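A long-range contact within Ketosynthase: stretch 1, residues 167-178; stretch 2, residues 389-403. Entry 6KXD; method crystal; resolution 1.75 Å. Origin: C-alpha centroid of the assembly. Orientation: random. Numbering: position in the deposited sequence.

Stretch 1 (167-178) TTACAAGNYSVG
Stretch 2, residues 389-403: QNNSSAFAGNNAVLI

This contact is a helix start laid on a β-hairpin, in which small side chains pack closely and one buried asparagine takes part in all the hydrogen bonds between the stretches. Residues 170-171 form a short 3-10 segment that leads into the helix from Ala172; Ala169, at phi/psi 53/-125, precedes it. In the hairpin, Leu402 N bonds Asn390 O at 2.9 Å, Asn390 N bonds Leu402 O at 2.7 Å, and Ala400 N bonds Ser392 O at 3.0 Å; Ala396 and Gly397 turn the chain with positive phi. The helix axis passes 7.4 Å from strand 398-403, at 56° to its N-to-C direction, and 8.4 Å from the axis of the strand that enters the stretch at Gln389, at 120°.

Alternation along the strands turns Asn390, Ser392, Ala394, Asn398, Ala400 and Leu402 toward the helix stretch. Register is set where Ala171 CA lies 4.8 Å from Ser392 CA and Cys170 CA 5.0 Å from Ala394 CA. Small side chains meet here: Ala171 CB lies 4.0 Å from Ala394 CB and 4.2 Å from Ala400 CB.

One turn on, Asn174 (chi1 -91°, chi2 -3°) shows how a buried carboxamide can be satisfied by a hairpin, as donor and acceptor at once. Its ND2 donates to Ala400 O at 3.0 Å and, weakly, to Asn390 O at 2.9 Å, while its OD1 accepts from Asn390 ND2 at 2.8 Å, with Asn390 in chi1 t. Ala400 O also accepts from Ser392 OG at 2.7 Å, so this carbonyl is also bonded within the hairpin.

Apolar packing flanks this polar center. Tyr175 (chi1 m, chi2 71°) starts sideways, but its end comes nearer: CD1 lies 3.5 Å from Ala400 CB and OH 3.2 Å from Asn398 CB, the ring oblique to both. Further along the helix, Val177 (t) places CG1 3.7 Å from CD1 of Leu402 (t, p).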

# COMPACT_ATOMS: atom_id res chain seq x y z
N THR A 167 1.17 0.72 0.65
CA THR A 167 2.08 1.86 0.55
C THR A 167 1.81 2.80 1.74
O THR A 167 1.45 3.91 1.53
CB THR A 167 1.93 2.58 -0.78
OG1 THR A 167 0.60 3.08 -0.93
CG2 THR A 167 2.26 1.66 -1.95
N THR A 168 1.93 2.26 2.94
CA THR A 168 1.76 3.03 4.17
C THR A 168 3.14 3.24 4.81
O THR A 168 3.31 3.22 6.07
CB THR A 168 0.73 2.36 5.08
OG1 THR A 168 1.20 1.05 5.40
CG2 THR A 168 -0.65 2.28 4.47
N ALA A 169 4.14 3.33 3.95
CA ALA A 169 5.51 3.74 4.33
C ALA A 169 6.06 2.90 5.50
O ALA A 169 6.15 1.66 5.42
CB ALA A 169 5.50 5.22 4.55
N CYS A 170 6.51 3.53 6.60
CA CYS A 170 7.21 2.77 7.66
C CYS A 170 6.32 1.74 8.35
O CYS A 170 6.83 0.75 8.95
CB CYS A 170 7.70 3.68 8.76
SG CYS A 170 8.13 5.28 8.06
N ALA A 171 5.00 1.94 8.24
CA ALA A 171 4.09 1.05 8.89
C ALA A 171 3.69 -0.09 7.96
O ALA A 171 2.97 -0.96 8.35
CB ALA A 171 2.87 1.81 9.35
N ALA A 172 4.19 -0.08 6.72
CA ALA A 172 3.60 -0.89 5.68
C ALA A 172 3.80 -2.38 5.99
O ALA A 172 2.91 -3.17 5.79
CB ALA A 172 4.16 -0.47 4.35
N GLY A 173 4.95 -2.77 6.55
CA GLY A 173 5.18 -4.17 6.93
C GLY A 173 4.14 -4.71 7.91
O GLY A 173 3.61 -5.73 7.73
N ASN A 174 3.83 -3.94 8.94
CA ASN A 174 2.85 -4.29 9.93
C ASN A 174 1.45 -4.31 9.31
O ASN A 174 0.65 -5.19 9.62
CB ASN A 174 2.86 -3.31 11.10
CG ASN A 174 3.78 -3.74 12.23
OD1 ASN A 174 4.39 -4.81 12.15
ND2 ASN A 174 3.95 -2.86 13.21
N TYR A 175 1.16 -3.32 8.46
CA TYR A 175 -0.13 -3.35 7.74
C TYR A 175 -0.28 -4.66 6.97
O TYR A 175 -1.36 -5.27 6.92
CB TYR A 175 -0.26 -2.25 6.72
CG TYR A 175 -0.76 -0.94 7.26
CD1 TYR A 175 0.04 -0.15 8.08
CD2 TYR A 175 -2.00 -0.47 6.89
CE1 TYR A 175 -0.42 1.07 8.53
CE2 TYR A 175 -2.45 0.76 7.32
CZ TYR A 175 -1.66 1.53 8.14
OH TYR A 175 -2.16 2.74 8.54
N SER A 176 0.83 -5.04 6.33
CA SER A 176 0.82 -6.20 5.43
C SER A 176 0.62 -7.49 6.22
O SER A 176 -0.15 -8.34 5.81
CB SER A 176 2.09 -6.21 4.59
OG SER A 176 2.14 -5.12 3.68
N VAL A 177 1.34 -7.64 7.35
CA VAL A 177 1.21 -8.79 8.21
C VAL A 177 -0.23 -8.85 8.74
O VAL A 177 -0.86 -9.90 8.75
CB VAL A 177 2.24 -8.76 9.36
CG1 VAL A 177 1.96 -9.83 10.38
CG2 VAL A 177 3.68 -8.89 8.87
N GLY A 178 -0.74 -7.69 9.18
CA GLY A 178 -2.09 -7.59 9.68
C GLY A 178 -3.11 -7.99 8.63
O GLY A 178 -4.06 -8.72 8.92
N GLN A 389 5.13 -6.70 21.23
CA GLN A 389 4.47 -5.65 20.46
C GLN A 389 5.49 -5.03 19.50
O GLN A 389 6.60 -4.68 19.85
CB GLN A 389 3.84 -4.64 21.42
CG GLN A 389 3.34 -3.38 20.75
CD GLN A 389 2.80 -2.43 21.79
OE1 GLN A 389 2.15 -2.84 22.74
NE2 GLN A 389 3.06 -1.15 21.62
N ASN A 390 5.10 -4.94 18.23
CA ASN A 390 5.90 -4.28 17.26
C ASN A 390 5.14 -3.06 16.74
O ASN A 390 4.12 -3.21 16.08
CB ASN A 390 6.18 -5.22 16.09
CG ASN A 390 7.11 -4.65 15.04
OD1 ASN A 390 8.20 -4.16 15.37
ND2 ASN A 390 6.71 -4.78 13.78
N ASN A 391 5.70 -1.88 17.01
CA ASN A 391 5.14 -0.63 16.70
C ASN A 391 5.63 -0.15 15.35
O ASN A 391 6.76 -0.40 14.91
CB ASN A 391 5.52 0.48 17.68
CG ASN A 391 4.86 0.35 19.04
OD1 ASN A 391 4.10 -0.57 19.30
ND2 ASN A 391 5.16 1.31 19.90
N SER A 392 4.78 0.66 14.72
CA SER A 392 5.17 1.31 13.54
C SER A 392 4.22 2.49 13.35
O SER A 392 3.04 2.39 13.68
CB SER A 392 5.18 0.38 12.36
OG SER A 392 3.85 0.14 11.92
N SER A 393 4.81 3.60 12.92
CA SER A 393 4.14 4.82 12.64
C SER A 393 4.71 5.29 11.33
O SER A 393 5.82 4.90 10.97
CB SER A 393 4.31 5.85 13.73
OG SER A 393 3.71 5.39 14.92
N ALA A 394 3.91 6.02 10.57
CA ALA A 394 4.33 6.48 9.30
C ALA A 394 3.80 7.88 9.10
O ALA A 394 2.95 8.33 9.86
CB ALA A 394 3.86 5.52 8.22
N PHE A 395 4.27 8.50 8.03
CA PHE A 395 3.67 9.72 7.48
C PHE A 395 2.18 9.45 7.24
O PHE A 395 1.73 8.28 7.30
CB PHE A 395 4.38 10.16 6.22
CG PHE A 395 5.71 10.83 6.44
CD1 PHE A 395 6.32 10.83 7.69
CD2 PHE A 395 6.35 11.46 5.38
CE1 PHE A 395 7.53 11.49 7.88
CE2 PHE A 395 7.57 12.09 5.57
CZ PHE A 395 8.15 12.10 6.81
N ALA A 396 1.45 10.55 7.09
CA ALA A 396 -0.06 10.54 6.98
C ALA A 396 -0.76 9.96 8.23
O ALA A 396 -1.90 9.47 8.18
CB ALA A 396 -0.46 9.79 5.73
N GLY A 397 -0.08 9.98 9.37
CA GLY A 397 -0.63 9.54 10.64
C GLY A 397 -0.97 8.07 10.71
O GLY A 397 -1.85 7.66 11.46
N ASN A 398 -0.32 7.25 9.89
CA ASN A 398 -0.67 5.90 9.76
C ASN A 398 0.08 5.12 10.83
O ASN A 398 1.32 5.12 10.81
CB ASN A 398 -0.26 5.36 8.40
CG ASN A 398 -1.18 5.77 7.26
OD1 ASN A 398 -1.04 5.20 6.19
ND2 ASN A 398 -2.12 6.68 7.45
N ASN A 399 -0.65 4.53 11.76
CA ASN A 399 -0.04 3.71 12.77
C ASN A 399 -0.55 2.28 12.64
O ASN A 399 -1.76 2.05 12.42
CB ASN A 399 -0.35 4.20 14.18
CG ASN A 399 -0.04 5.66 14.37
OD1 ASN A 399 1.13 6.07 14.36
ND2 ASN A 399 -1.09 6.46 14.55
N ALA A 400 0.37 1.33 12.81
CA ALA A 400 0.07 -0.06 12.85
C ALA A 400 0.95 -0.71 13.93
O ALA A 400 2.15 -0.58 13.92
CB ALA A 400 0.34 -0.71 11.52
N VAL A 401 0.29 -1.47 14.79
CA VAL A 401 0.92 -2.16 15.90
C VAL A 401 0.55 -3.63 15.80
O VAL A 401 -0.63 -3.97 15.62
CB VAL A 401 0.46 -1.54 17.23
CG1 VAL A 401 1.09 -2.28 18.39
CG2 VAL A 401 0.76 -0.06 17.26
N LEU A 402 1.57 -4.49 15.84
CA LEU A 402 1.43 -5.90 15.68
C LEU A 402 1.85 -6.59 16.98
O LEU A 402 2.85 -6.19 17.57
CB LEU A 402 2.33 -6.32 14.53
CG LEU A 402 2.51 -7.81 14.28
CD1 LEU A 402 1.26 -8.40 13.68
CD2 LEU A 402 3.72 -8.06 13.39
N ILE A 403 1.06 -7.59 17.37
CA ILE A 403 1.31 -8.40 18.56
C ILE A 403 1.50 -9.84 18.11
O ILE A 403 0.59 -10.45 17.51
CB ILE A 403 0.17 -8.31 19.60
CG1 ILE A 403 -0.30 -6.89 19.92
CG2 ILE A 403 0.58 -9.07 20.86
CD1 ILE A 403 0.72 -5.97 20.53